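Local atomic coordinates of histone-lysine N-methyltransferase, H3 lysine-9 specific SUVH6 (Arabidopsis thaliana, PDB entry 6A5K), a protein that transfers methyl groups from S-adenosylmethionine to a lysine of histone H3 and probably recognises non-CG methylated DNA through its SRA domain. Residues 290-296 and 336-342; 310-316 and 326-331; 284-288 and 468-472; 376-382 and 477-482; 352-356 and 368-373. The protein carries 1 engineered substitution. Numbering follows the deposited sequence.

Contact 1. Residues 290-296 and 336-342; sequences CCCTTRC and CKCPSSC. With ZN (zinc ion), chain B; ZN (zinc ion), chain D; ZN (zinc ion), chain C.
Three zinc ions tie these two irregular loops together through cysteine thiolates. Cys290 SG bridges two of them, 2.4 Å from ZN B and 2.5 Å from ZN D; Cys296 SG lies 2.3 Å from ZN D and 2.4 Å from ZN C. Cys292 SG adds a bond of 2.5 Å to ZN D; across the interface Cys336 SG binds ZN B at 2.4 Å, and Cys338 SG (2.3 Å) and Cys342 SG (2.4 Å) bind ZN C. Cys304, Cys306 and Cys332 complete the sites. Two hydrogen bonds set Cys290 beside Cys336: Cys290 N donates to the thiolate Cys336 SG (3.4 Å), and, backbone to backbone, Lys337 N donates to Cys290 O (3.2 Å). A type I turn, Pro339 to Cys342, brings the last ligand round with chi1 t. Lys337 extends alongside Cys291, its CD 3.3 Å from Cys291 O, and Arg295 CG rests on Pro339 CG (3.9 Å). Nine cysteines around three zincs form the triangular cluster characteristic of the pre-SET motif.

Contact 2. Residues 310-316 and 326-331; sequences NGGEIPY and KPTIYE
This is a partly buried contact within the pre-SET region, where the loop following helix 305-309 lies against the edge strand 328-330 of a four-stranded sheet. Asn310 leaves the helix, and Gly311, at positive phi (86°), is the C' residue of a Schellman motif that ends it. With chi1 m and chi2 near -72°, the Asn310 amide pairs with the backbone of Tyr330: Tyr330 N donates to Asn310 OD1 and Asn310 ND2 to Tyr330 O, both at 2.9 Å and nearly linear. A side-chain carboxamide thus takes the place of a strand neighbour, with CA atoms of Asn310 and Tyr330 6.0 Å apart. One water joins Asn310 OD1 (2.8 Å), Lys326 NZ (2.6 Å) and Thr328 O (2.8 Å). Further along, Pro315 CG packs on Ile329 CG2 (3.7 Å), and Tyr316, chi1 m, reaches past Ile329 so that its OH makes a weak hydrogen bond to Glu331 OE2 (2.8 Å), a carboxylate oxygen that also bonds Thr347. On its other edge the strand pairs with strand 461-467 of the SET region. The arrangement is a Schellman motif ending the helix, with the asparagine just before its C' glycine bonding the edge strand as a beta partner would.

Contact 3. Residues 284-288 and 468-472; sequences PVPPK and YDHED
Pro287, Glu471 and Pro284 contribute most of the buried surface of this contact between two irregular loops. Pro287 is central, its CA 4.8 Å from that of His470. Its ring lies along the opposing backbone, with CG 3.7 Å from Tyr468 O, CD 3.6 Å from Asp469 O and CB 3.9 Å from His470 CA. Glu471, with chi1 m and chi2 t, turns its carboxylate back over the proline: OE2 lies 3.5 Å from Pro287 CB and accepts a very short hydrogen bond of 2.4 Å from Lys288 N. The Lys288 side chain, by contrast, leads its amine away. Pro284 covers the other end, its CB 3.8 Å from His470 CB. Between these proline contacts a water links Val285 O (2.6 Å) to Glu471 N (2.7 Å), so the two backbones are joined without direct pairing. His470, chi1 p, accepts a hydrogen bond at ND1 from Asp472 N (3.0 Å). The contact lies at the surface, where the proline-rich loop ahead of helix 305-309 meets the loop between strands 461-467 and 477-482. Lys309 of that helix bonds Lys288 O and forms a weak, long ion pair with Glu471, while Asp469 OD1 is hydrogen-bonded to His477 at the start of strand 477-482.

Contact 4. Residues 376-382 and 477-482; sequences GSFICEY and HVMFFA
A beta bulge interrupts this antiparallel pairing of edge strand 378-381 with strand 477-482 in a four-stranded sheet of the SET fold. The register slips by one between the non-hydrogen-bonded pairs Phe378-Phe481 (CA-CA 4.6 Å) and Glu381-Met479 (4.5 Å). Ile379, at phi/psi -101/-70°, and Cys380 share Phe480: Ile379 N donates to Phe480 O (2.8 Å) and Phe480 N to Cys380 O (2.9 Å). The ladder continues through Ala482 N to Ser377 O, Gly376 N to Ala482 O and Tyr382 N to Val478 O, each 2.9 Å, and the axes run at 157°. On one face, Phe378 (chi1 t) points its ring edge at the face of Phe481, centroids 6.0 Å apart, and selenomethionine Met479 makes an oblique Met-aromatic contact, SE 5.0 Å from the Phe378 centroid. The side chain of Tyr382, past the bulge, comes within about 5 Å of the bound S-adenosylmethionine (nearest atoms). Glu381 extends (chi1 and chi2 t) so that OE2 accepts a 2.6 Å hydrogen bond from His477 ND1.

Contact 5. Residues 352-356 and 368-373; sequences KLPLE and RCLKSI
Glu356 and Arg368 both adopt chi1 p with chi2 t, which sends their chains along the same face and brings the charged ends together: Glu356 OE2 lies 2.7 Å from Arg368 NE in a salt bridge, with a weaker hydrogen bond of 3.1 Å from Arg368 NH2 to Glu356 OE2. The same carboxylate also pairs with Arg239, and the guanidinium makes a cation-pi contact with Phe358. Glu356 and Arg368 form a hydrogen-bonded pair in the antiparallel hairpin of strands 355-359 and 365-369, with Glu356 N to Arg368 O and Arg368 N to Glu356 O both 2.9 Å; Leu370 N to Pro354 O (2.9 Å) continues the ladder. Leu355 faces Cys369 in the next, non-hydrogen-bonded pair (CA-CA 4.5 Å), Leu355 CD2 lying 4.1 Å from Cys369 CB. Cys369, chi1 t, also has SG 4.0 Å from Leu353 CB and 3.8 Å from Pro354 CD, and accepts a hydrogen bond from Lys371 N (3.5 Å). Leu353 and Ile373, both m,t rotamers, touch through Leu353 CD1 and Ile373 CG1 at 3.8 Å.

How the contacts relate
From the zinc cluster to the cofactor, the contacts form a nearly continuous path. Contact 1 touches contact 2 through Cys296 O and Ile314 CD1 (3.6 Å), and contact 2 meets contact 4 where Tyr316 OH lies 3.7 Å from Phe481 CZ; both reach the same sheet. Contact 3 joins pre-SET and SET regions at the surface and meets contact 4 at Asp469 OD1 and His477 NE2, 2.8 Å apart. Contacts 4 and 5, with centres 13 Å apart, share an apolar core in which Ile379 CD1 sits 3.9 Å from Leu353 CD1. Contact 4 comes within about 5 Å of S-adenosylmethionine at the Tyr382 side chain, against about 12 Å for the side chain of Arg368 in contact 5 (nearest atoms).

Contact 1. Residues 290-296 and 336-342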
# COMPACT_ATOMS: atom_id res chain seq x y z
N CYS A 290 28.24 13.17 -2.37
CA CYS A 290 28.94 12.19 -3.18
C CYS A 290 29.39 12.80 -4.50
O CYS A 290 28.86 13.83 -4.92
CB CYS A 290 28.06 10.96 -3.43
SG CYS A 290 26.70 11.22 -4.59
N CYS A 291 30.36 12.17 -5.15
CA CYS A 291 30.93 12.71 -6.38
C CYS A 291 30.46 11.98 -7.64
O CYS A 291 31.02 12.15 -8.72
CB CYS A 291 32.46 12.69 -6.30
SG CYS A 291 33.19 11.08 -5.94
N CYS A 292 29.42 11.16 -7.49
CA CYS A 292 28.88 10.40 -8.61
C CYS A 292 28.22 11.31 -9.63
O CYS A 292 27.43 12.18 -9.27
CB CYS A 292 27.86 9.37 -8.10
SG CYS A 292 28.53 8.29 -6.84
N THR A 293 28.54 11.11 -10.91
CA THR A 293 27.94 11.93 -11.96
C THR A 293 26.73 11.23 -12.56
O THR A 293 25.86 11.87 -13.15
CB THR A 293 28.95 12.25 -13.08
OG1 THR A 293 29.46 11.04 -13.65
CG2 THR A 293 30.11 13.06 -12.53
N THR A 294 26.67 9.91 -12.40
CA THR A 294 25.51 9.14 -12.83
C THR A 294 24.67 8.74 -11.62
O THR A 294 25.02 9.07 -10.48
CB THR A 294 25.92 7.88 -13.63
OG1 THR A 294 26.52 6.92 -12.75
CG2 THR A 294 26.90 8.23 -14.74
N ARG A 295 23.60 8.00 -11.84
CA ARG A 295 22.76 7.53 -10.76
C ARG A 295 23.53 6.57 -9.82
O ARG A 295 24.18 5.68 -10.27
CB ARG A 295 21.48 6.92 -11.34
CG ARG A 295 20.53 7.93 -11.97
CD ARG A 295 19.31 7.27 -12.62
NE ARG A 295 19.68 6.11 -13.40
CZ ARG A 295 18.85 5.49 -14.23
NH1 ARG A 295 19.26 4.47 -14.95
NH2 ARG A 295 17.60 5.90 -14.32
N CYS A 296 23.40 6.74 -8.51
CA CYS A 296 24.09 5.88 -7.53
C CYS A 296 23.57 4.50 -7.37
O CYS A 296 22.43 4.32 -7.25
CB CYS A 296 24.23 6.72 -6.23
SG CYS A 296 24.67 8.49 -6.38
N CYS A 336 25.28 16.76 -3.99
CA CYS A 336 25.65 15.51 -4.66
C CYS A 336 25.67 15.72 -6.18
O CYS A 336 24.75 16.33 -6.73
CB CYS A 336 24.69 14.37 -4.30
SG CYS A 336 24.88 13.70 -2.62
N LYS A 337 26.70 15.22 -6.85
CA LYS A 337 26.88 15.47 -8.28
C LYS A 337 25.89 14.68 -9.13
O LYS A 337 25.79 14.90 -10.34
CB LYS A 337 28.31 15.14 -8.72
CG LYS A 337 29.43 15.81 -7.94
CD LYS A 337 30.77 15.46 -8.56
CE LYS A 337 31.91 16.31 -8.03
NZ LYS A 337 33.21 15.89 -8.63
N CYS A 338 25.20 13.73 -8.51
CA CYS A 338 24.29 12.83 -9.23
C CYS A 338 23.05 13.57 -9.75
O CYS A 338 22.65 14.59 -9.20
CB CYS A 338 23.87 11.68 -8.32
SG CYS A 338 23.08 12.25 -6.81
N PRO A 339 22.43 13.03 -10.82
CA PRO A 339 21.24 13.69 -11.35
C PRO A 339 20.02 13.56 -10.44
O PRO A 339 20.01 12.77 -9.48
CB PRO A 339 21.00 12.96 -12.68
CG PRO A 339 21.64 11.62 -12.49
CD PRO A 339 22.84 11.88 -11.63
N SER A 340 18.99 14.34 -10.75
CA SER A 340 17.73 14.31 -10.01
C SER A 340 17.10 12.92 -10.02
O SER A 340 16.39 12.54 -9.08
CB SER A 340 16.75 15.33 -10.61
OG SER A 340 15.42 15.04 -10.25
N SER A 341 17.36 12.17 -11.08
CA SER A 341 16.78 10.85 -11.25
C SER A 341 17.49 9.79 -10.40
O SER A 341 17.16 8.61 -10.48
CB SER A 341 16.82 10.44 -12.72
OG SER A 341 18.16 10.47 -13.21
N CYS A 342 18.48 10.21 -9.62
CA CYS A 342 19.25 9.29 -8.79
C CYS A 342 18.35 8.39 -7.97
O CYS A 342 17.36 8.84 -7.40
CB CYS A 342 20.19 10.04 -7.84
SG CYS A 342 21.06 8.92 -6.72
ZN ZN B . 25.04 11.37 -2.87
ZN ZN D . 26.65 8.75 -5.20
ZN ZN C . 22.99 10.11 -5.91
O HOH W 1 15.53 6.91 -11.75

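Contact 2. Residues 310-316 and 326-331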
# COMPACT_ATOMS: atom_id res chain seq x y z
N ASN A 310 24.43 4.30 3.78
CA ASN A 310 23.33 3.34 3.89
C ASN A 310 23.80 1.91 4.17
O ASN A 310 23.02 0.97 4.08
CB ASN A 310 22.48 3.37 2.61
CG ASN A 310 21.66 4.64 2.48
OD1 ASN A 310 20.69 4.83 3.21
ND2 ASN A 310 22.05 5.51 1.55
N GLY A 311 25.08 1.75 4.50
CA GLY A 311 25.60 0.45 4.87
C GLY A 311 26.05 -0.38 3.68
O GLY A 311 26.14 -1.60 3.77
N GLY A 312 26.33 0.30 2.57
CA GLY A 312 26.87 -0.37 1.40
C GLY A 312 25.81 -0.84 0.42
O GLY A 312 26.10 -1.61 -0.49
N GLU A 313 24.57 -0.38 0.60
CA GLU A 313 23.50 -0.77 -0.31
C GLU A 313 22.55 0.39 -0.62
O GLU A 313 22.58 1.42 0.04
CB GLU A 313 22.72 -1.95 0.26
CG GLU A 313 22.05 -1.68 1.60
CD GLU A 313 21.29 -2.90 2.12
OE1 GLU A 313 21.89 -4.00 2.17
OE2 GLU A 313 20.11 -2.75 2.47
N ILE A 314 21.72 0.19 -1.64
CA ILE A 314 20.70 1.15 -2.04
C ILE A 314 19.37 0.76 -1.40
O ILE A 314 18.84 -0.31 -1.68
CB ILE A 314 20.51 1.17 -3.58
CG1 ILE A 314 21.86 1.31 -4.29
CG2 ILE A 314 19.57 2.28 -4.00
CD1 ILE A 314 22.53 2.62 -4.03
N PRO A 315 18.83 1.63 -0.53
CA PRO A 315 17.61 1.24 0.20
C PRO A 315 16.32 1.35 -0.62
O PRO A 315 15.24 1.06 -0.10
CB PRO A 315 17.59 2.22 1.38
CG PRO A 315 18.33 3.41 0.88
CD PRO A 315 19.41 2.87 -0.01
N TYR A 316 16.42 1.77 -1.88
CA TYR A 316 15.28 1.81 -2.78
C TYR A 316 15.54 0.89 -3.97
O TYR A 316 16.68 0.68 -4.35
CB TYR A 316 15.01 3.23 -3.29
CG TYR A 316 14.67 4.26 -2.23
CD1 TYR A 316 13.41 4.31 -1.65
CD2 TYR A 316 15.62 5.20 -1.83
CE1 TYR A 316 13.10 5.26 -0.68
CE2 TYR A 316 15.31 6.15 -0.86
CZ TYR A 316 14.06 6.18 -0.29
OH TYR A 316 13.76 7.13 0.67
N LYS A 326 14.09 0.72 7.49
CA LYS A 326 15.39 0.69 8.16
C LYS A 326 15.35 1.75 9.25
O LYS A 326 14.46 2.61 9.23
CB LYS A 326 16.54 0.98 7.18
CG LYS A 326 16.64 0.03 6.01
CD LYS A 326 17.85 0.37 5.15
CE LYS A 326 19.15 -0.05 5.83
NZ LYS A 326 20.35 0.38 5.05
N PRO A 327 16.29 1.70 10.21
CA PRO A 327 16.34 2.77 11.21
C PRO A 327 16.46 4.15 10.55
O PRO A 327 15.71 5.07 10.90
CB PRO A 327 17.60 2.44 12.02
CG PRO A 327 17.69 0.95 11.92
CD PRO A 327 17.23 0.61 10.52
N THR A 328 17.38 4.28 9.60
CA THR A 328 17.57 5.54 8.89
C THR A 328 17.91 5.30 7.42
O THR A 328 18.68 4.40 7.08
CB THR A 328 18.69 6.40 9.54
OG1 THR A 328 18.52 6.44 10.96
CG2 THR A 328 18.68 7.82 8.99
N ILE A 329 17.33 6.10 6.54
CA ILE A 329 17.72 6.11 5.14
C ILE A 329 18.41 7.42 4.81
O ILE A 329 17.97 8.49 5.23
CB ILE A 329 16.51 5.91 4.22
CG1 ILE A 329 16.01 4.47 4.34
CG2 ILE A 329 16.86 6.23 2.76
CD1 ILE A 329 14.75 4.24 3.60
N TYR A 330 19.52 7.34 4.08
CA TYR A 330 20.24 8.53 3.63
C TYR A 330 20.03 8.73 2.14
O TYR A 330 20.44 7.89 1.33
CB TYR A 330 21.74 8.42 3.94
CG TYR A 330 22.04 8.25 5.40
CD1 TYR A 330 21.97 7.00 6.01
CD2 TYR A 330 22.39 9.34 6.19
CE1 TYR A 330 22.23 6.84 7.35
CE2 TYR A 330 22.67 9.18 7.54
CZ TYR A 330 22.58 7.93 8.11
OH TYR A 330 22.85 7.77 9.44
N GLU A 331 19.39 9.83 1.77
CA GLU A 331 19.24 10.17 0.36
C GLU A 331 20.35 11.11 -0.05
O GLU A 331 20.98 11.74 0.80
CB GLU A 331 17.87 10.80 0.10
CG GLU A 331 16.71 9.85 0.33
CD GLU A 331 15.40 10.38 -0.23
OE1 GLU A 331 15.42 11.41 -0.94
OE2 GLU A 331 14.35 9.76 0.04
O HOH W 2 20.21 2.96 5.24

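Contact 3. Residues 284-288 and 468-472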
# COMPACT_ATOMS: atom_id res chain seq x y z
N PRO A 284 20.16 23.60 9.31
CA PRO A 284 21.01 22.60 8.65
C PRO A 284 22.45 23.02 8.35
O PRO A 284 22.70 24.06 7.74
CB PRO A 284 20.25 22.33 7.35
CG PRO A 284 18.83 22.53 7.72
CD PRO A 284 18.82 23.68 8.70
N VAL A 285 23.38 22.18 8.78
CA VAL A 285 24.78 22.24 8.38
C VAL A 285 24.95 21.43 7.10
O VAL A 285 24.40 20.33 7.01
CB VAL A 285 25.70 21.68 9.49
CG1 VAL A 285 27.12 21.44 8.98
CG2 VAL A 285 25.70 22.61 10.71
N PRO A 286 25.68 21.96 6.11
CA PRO A 286 25.86 21.25 4.83
C PRO A 286 26.38 19.82 5.02
O PRO A 286 27.42 19.64 5.64
CB PRO A 286 26.88 22.10 4.08
CG PRO A 286 26.76 23.46 4.68
CD PRO A 286 26.38 23.26 6.12
N PRO A 287 25.65 18.82 4.50
CA PRO A 287 26.02 17.42 4.69
C PRO A 287 27.16 17.01 3.78
O PRO A 287 27.49 17.75 2.85
CB PRO A 287 24.73 16.67 4.32
CG PRO A 287 24.11 17.54 3.28
CD PRO A 287 24.44 18.97 3.67
N LYS A 288 27.76 15.85 4.03
CA LYS A 288 28.74 15.30 3.11
C LYS A 288 28.03 14.84 1.84
O LYS A 288 26.98 14.21 1.91
CB LYS A 288 29.51 14.15 3.75
CG LYS A 288 30.72 13.70 2.94
CD LYS A 288 31.04 12.23 3.18
CE LYS A 288 32.36 11.84 2.53
NZ LYS A 288 32.41 12.24 1.09
N TYR A 468 18.76 13.97 4.17
CA TYR A 468 19.34 14.34 2.87
C TYR A 468 19.90 15.76 2.80
O TYR A 468 20.97 15.97 2.23
CB TYR A 468 18.31 14.14 1.75
CG TYR A 468 17.12 15.08 1.76
CD1 TYR A 468 17.11 16.21 0.95
CD2 TYR A 468 16.01 14.82 2.55
CE1 TYR A 468 16.02 17.07 0.95
CE2 TYR A 468 14.92 15.68 2.55
CZ TYR A 468 14.94 16.80 1.75
OH TYR A 468 13.86 17.66 1.74
N ASP A 469 19.21 16.74 3.38
CA ASP A 469 19.70 18.12 3.31
C ASP A 469 20.56 18.49 4.52
O ASP A 469 21.04 19.62 4.63
CB ASP A 469 18.54 19.11 3.19
CG ASP A 469 17.55 19.01 4.33
OD1 ASP A 469 17.50 17.95 4.99
OD2 ASP A 469 16.81 19.99 4.56
N HIS A 470 20.75 17.53 5.42
CA HIS A 470 21.65 17.66 6.56
C HIS A 470 21.89 16.27 7.15
O HIS A 470 21.23 15.31 6.75
CB HIS A 470 21.08 18.62 7.62
CG HIS A 470 19.81 18.15 8.24
ND1 HIS A 470 19.77 17.13 9.18
CD2 HIS A 470 18.52 18.56 8.08
CE1 HIS A 470 18.52 16.93 9.55
NE2 HIS A 470 17.74 17.78 8.91
N GLU A 471 22.81 16.17 8.10
CA GLU A 471 23.13 14.88 8.72
C GLU A 471 22.82 14.88 10.21
O GLU A 471 23.38 14.08 10.97
CB GLU A 471 24.61 14.54 8.50
CG GLU A 471 24.99 14.38 7.04
CD GLU A 471 26.49 14.30 6.84
OE1 GLU A 471 27.21 14.18 7.85
OE2 GLU A 471 26.94 14.35 5.68
N ASP A 472 21.94 15.76 10.65
CA ASP A 472 21.59 15.83 12.06
C ASP A 472 20.58 14.73 12.39
O ASP A 472 19.38 14.89 12.17
CB ASP A 472 21.04 17.22 12.41
CG ASP A 472 20.98 17.46 13.91
OD1 ASP A 472 20.85 16.48 14.68
OD2 ASP A 472 21.06 18.63 14.33
O HOH W 3 24.43 18.30 8.65

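Contact 4. Residues 376-382 and 477-482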
# COMPACT_ATOMS: atom_id res chain seq x y z
N GLY A 376 5.43 0.13 -0.75
CA GLY A 376 6.73 0.78 -0.75
C GLY A 376 6.72 2.21 -1.28
O GLY A 376 7.77 2.85 -1.37
N SER A 377 5.54 2.73 -1.63
CA SER A 377 5.47 4.11 -2.13
C SER A 377 5.61 5.13 -1.01
O SER A 377 5.08 4.94 0.09
CB SER A 377 4.15 4.36 -2.86
OG SER A 377 4.02 3.52 -3.98
N PHE A 378 6.31 6.22 -1.30
CA PHE A 378 6.33 7.40 -0.44
C PHE A 378 4.97 8.09 -0.47
O PHE A 378 4.37 8.27 -1.53
CB PHE A 378 7.43 8.37 -0.89
CG PHE A 378 7.39 9.71 -0.19
CD1 PHE A 378 7.58 9.80 1.18
CD2 PHE A 378 7.19 10.87 -0.92
CE1 PHE A 378 7.55 11.03 1.81
CE2 PHE A 378 7.17 12.10 -0.29
CZ PHE A 378 7.35 12.18 1.08
N ILE A 379 4.48 8.47 0.71
CA ILE A 379 3.19 9.15 0.82
C ILE A 379 3.39 10.65 0.99
O ILE A 379 3.09 11.44 0.10
CB ILE A 379 2.37 8.64 2.03
CG1 ILE A 379 2.29 7.10 2.04
CG2 ILE A 379 0.98 9.30 2.04
CD1 ILE A 379 1.71 6.50 0.76
N CYS A 380 3.91 11.03 2.15
CA CYS A 380 4.13 12.43 2.48
C CYS A 380 5.05 12.51 3.69
O CYS A 380 5.34 11.50 4.32
CB CYS A 380 2.81 13.16 2.78
SG CYS A 380 1.98 12.55 4.28
N GLU A 381 5.48 13.72 4.01
CA GLU A 381 6.26 14.00 5.21
C GLU A 381 5.34 14.41 6.35
O GLU A 381 4.24 14.91 6.10
CB GLU A 381 7.30 15.10 4.94
CG GLU A 381 8.24 15.41 6.10
CD GLU A 381 9.42 16.28 5.69
OE1 GLU A 381 9.48 16.70 4.52
OE2 GLU A 381 10.30 16.54 6.54
N TYR A 382 5.77 14.21 7.59
CA TYR A 382 5.11 14.87 8.71
C TYR A 382 5.76 16.24 8.89
O TYR A 382 6.86 16.34 9.45
CB TYR A 382 5.20 14.05 10.00
CG TYR A 382 4.21 14.52 11.05
CD1 TYR A 382 4.51 15.59 11.89
CD2 TYR A 382 2.98 13.90 11.19
CE1 TYR A 382 3.60 16.03 12.84
CE2 TYR A 382 2.07 14.34 12.14
CZ TYR A 382 2.39 15.40 12.96
OH TYR A 382 1.48 15.83 13.90
N HIS A 477 14.02 13.78 8.83
CA HIS A 477 12.71 13.93 8.21
C HIS A 477 11.87 12.70 8.53
O HIS A 477 12.37 11.58 8.45
CB HIS A 477 12.83 14.12 6.70
CG HIS A 477 13.54 15.38 6.30
ND1 HIS A 477 12.88 16.58 6.15
CD2 HIS A 477 14.84 15.62 6.03
CE1 HIS A 477 13.76 17.51 5.81
NE2 HIS A 477 14.95 16.95 5.72
N VAL A 478 10.61 12.91 8.87
CA VAL A 478 9.70 11.78 9.10
C VAL A 478 8.88 11.55 7.84
O VAL A 478 8.01 12.36 7.50
CB VAL A 478 8.81 12.02 10.33
CG1 VAL A 478 7.73 10.94 10.46
CG2 VAL A 478 9.68 12.08 11.60
N MSE A 479 9.18 10.47 7.13
CA MSE A 479 8.57 10.20 5.83
C MSE A 479 7.69 8.96 5.91
O MSE A 479 8.15 7.91 6.35
CB MSE A 479 9.65 9.99 4.76
CG MSE A 479 10.71 11.10 4.73
SE MSE A 479 9.89 12.80 4.31
CE MSE A 479 11.37 13.68 3.40
N PHE A 480 6.44 9.06 5.47
CA PHE A 480 5.56 7.88 5.50
C PHE A 480 5.63 7.06 4.22
O PHE A 480 5.66 7.60 3.11
CB PHE A 480 4.12 8.31 5.77
CG PHE A 480 3.94 8.99 7.08
CD1 PHE A 480 3.93 8.25 8.25
CD2 PHE A 480 3.80 10.37 7.15
CE1 PHE A 480 3.77 8.87 9.47
CE2 PHE A 480 3.65 10.99 8.37
CZ PHE A 480 3.63 10.24 9.53
N PHE A 481 5.65 5.73 4.39
CA PHE A 481 5.67 4.78 3.28
C PHE A 481 4.53 3.76 3.41
O PHE A 481 4.17 3.37 4.52
CB PHE A 481 7.00 4.02 3.23
CG PHE A 481 8.16 4.83 2.73
CD1 PHE A 481 8.89 5.64 3.60
CD2 PHE A 481 8.54 4.76 1.40
CE1 PHE A 481 9.96 6.38 3.14
CE2 PHE A 481 9.62 5.51 0.93
CZ PHE A 481 10.33 6.31 1.80
N ALA A 482 3.99 3.32 2.28
CA ALA A 482 2.99 2.25 2.28
C ALA A 482 3.62 0.88 2.57
O ALA A 482 4.66 0.54 2.01
CB ALA A 482 2.25 2.21 0.94
O HOH W 4 9.77 15.57 9.04

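Contact 5. Residues 352-356 and 368-373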
# COMPACT_ATOMS: atom_id res chain seq x y z
N LYS A 352 3.66 12.89 -4.58
CA LYS A 352 3.35 12.55 -5.97
C LYS A 352 1.93 12.01 -6.11
O LYS A 352 1.35 12.03 -7.19
CB LYS A 352 4.35 11.53 -6.51
CG LYS A 352 5.78 12.03 -6.63
CD LYS A 352 5.85 13.28 -7.48
CE LYS A 352 7.24 13.91 -7.42
NZ LYS A 352 7.31 15.15 -8.25
N LEU A 353 1.37 11.52 -5.00
CA LEU A 353 0.04 10.91 -5.01
C LEU A 353 -1.07 11.93 -4.80
O LEU A 353 -0.88 12.94 -4.12
CB LEU A 353 -0.04 9.83 -3.93
CG LEU A 353 0.91 8.66 -4.09
CD1 LEU A 353 0.97 7.83 -2.79
CD2 LEU A 353 0.47 7.81 -5.26
N PRO A 354 -2.26 11.67 -5.38
CA PRO A 354 -3.41 12.55 -5.17
C PRO A 354 -4.09 12.30 -3.82
O PRO A 354 -4.92 11.40 -3.70
CB PRO A 354 -4.34 12.19 -6.34
CG PRO A 354 -4.02 10.77 -6.64
CD PRO A 354 -2.55 10.59 -6.34
N LEU A 355 -3.72 13.09 -2.82
CA LEU A 355 -4.27 12.93 -1.48
C LEU A 355 -5.49 13.82 -1.25
O LEU A 355 -5.64 14.86 -1.90
CB LEU A 355 -3.22 13.22 -0.42
CG LEU A 355 -1.91 12.44 -0.51
CD1 LEU A 355 -0.96 12.85 0.61
CD2 LEU A 355 -2.17 10.94 -0.48
N GLU A 356 -6.34 13.40 -0.33
CA GLU A 356 -7.43 14.24 0.15
C GLU A 356 -7.72 13.91 1.61
O GLU A 356 -7.42 12.81 2.07
CB GLU A 356 -8.69 14.05 -0.71
CG GLU A 356 -9.53 12.83 -0.38
CD GLU A 356 -10.76 12.70 -1.26
OE1 GLU A 356 -10.92 13.53 -2.19
OE2 GLU A 356 -11.57 11.78 -1.03
N ARG A 368 -6.94 9.99 2.79
CA ARG A 368 -6.97 8.89 1.82
C ARG A 368 -6.43 9.36 0.47
O ARG A 368 -6.19 10.55 0.27
CB ARG A 368 -8.39 8.33 1.66
CG ARG A 368 -9.40 9.34 1.08
CD ARG A 368 -10.83 8.80 1.15
NE ARG A 368 -11.81 9.81 0.74
CZ ARG A 368 -13.10 9.76 1.05
NH1 ARG A 368 -13.57 8.75 1.77
NH2 ARG A 368 -13.92 10.72 0.65
N CYS A 369 -6.25 8.41 -0.44
CA CYS A 369 -5.73 8.70 -1.77
C CYS A 369 -6.76 8.37 -2.85
O CYS A 369 -7.48 7.38 -2.73
CB CYS A 369 -4.44 7.92 -2.01
SG CYS A 369 -3.65 8.24 -3.60
N LEU A 370 -6.84 9.20 -3.89
CA LEU A 370 -7.83 8.99 -4.94
C LEU A 370 -7.49 7.81 -5.84
O LEU A 370 -8.35 7.31 -6.57
CB LEU A 370 -7.99 10.25 -5.79
CG LEU A 370 -8.71 11.44 -5.15
CD1 LEU A 370 -8.85 12.59 -6.15
CD2 LEU A 370 -10.08 11.02 -4.63
N LYS A 371 -6.25 7.34 -5.81
CA LYS A 371 -5.92 6.12 -6.53
C LYS A 371 -5.22 5.10 -5.65
O LYS A 371 -4.90 5.38 -4.49
CB LYS A 371 -5.06 6.44 -7.76
CG LYS A 371 -3.64 6.84 -7.45
CD LYS A 371 -2.95 7.43 -8.67
CE LYS A 371 -3.91 8.27 -9.50
NZ LYS A 371 -3.26 8.85 -10.71
N SER A 372 -5.00 3.91 -6.19
CA SER A 372 -4.33 2.86 -5.44
C SER A 372 -2.87 3.23 -5.22
O SER A 372 -2.28 3.98 -6.00
CB SER A 372 -4.46 1.51 -6.16
OG SER A 372 -3.82 1.53 -7.42
N ILE A 373 -2.30 2.72 -4.14
CA ILE A 373 -0.92 3.03 -3.80
C ILE A 373 -0.06 1.76 -3.79
O ILE A 373 -0.32 0.85 -3.01
CB ILE A 373 -0.83 3.72 -2.43
CG1 ILE A 373 -1.59 5.06 -2.45
CG2 ILE A 373 0.63 3.94 -2.03
CD1 ILE A 373 -1.77 5.66 -1.07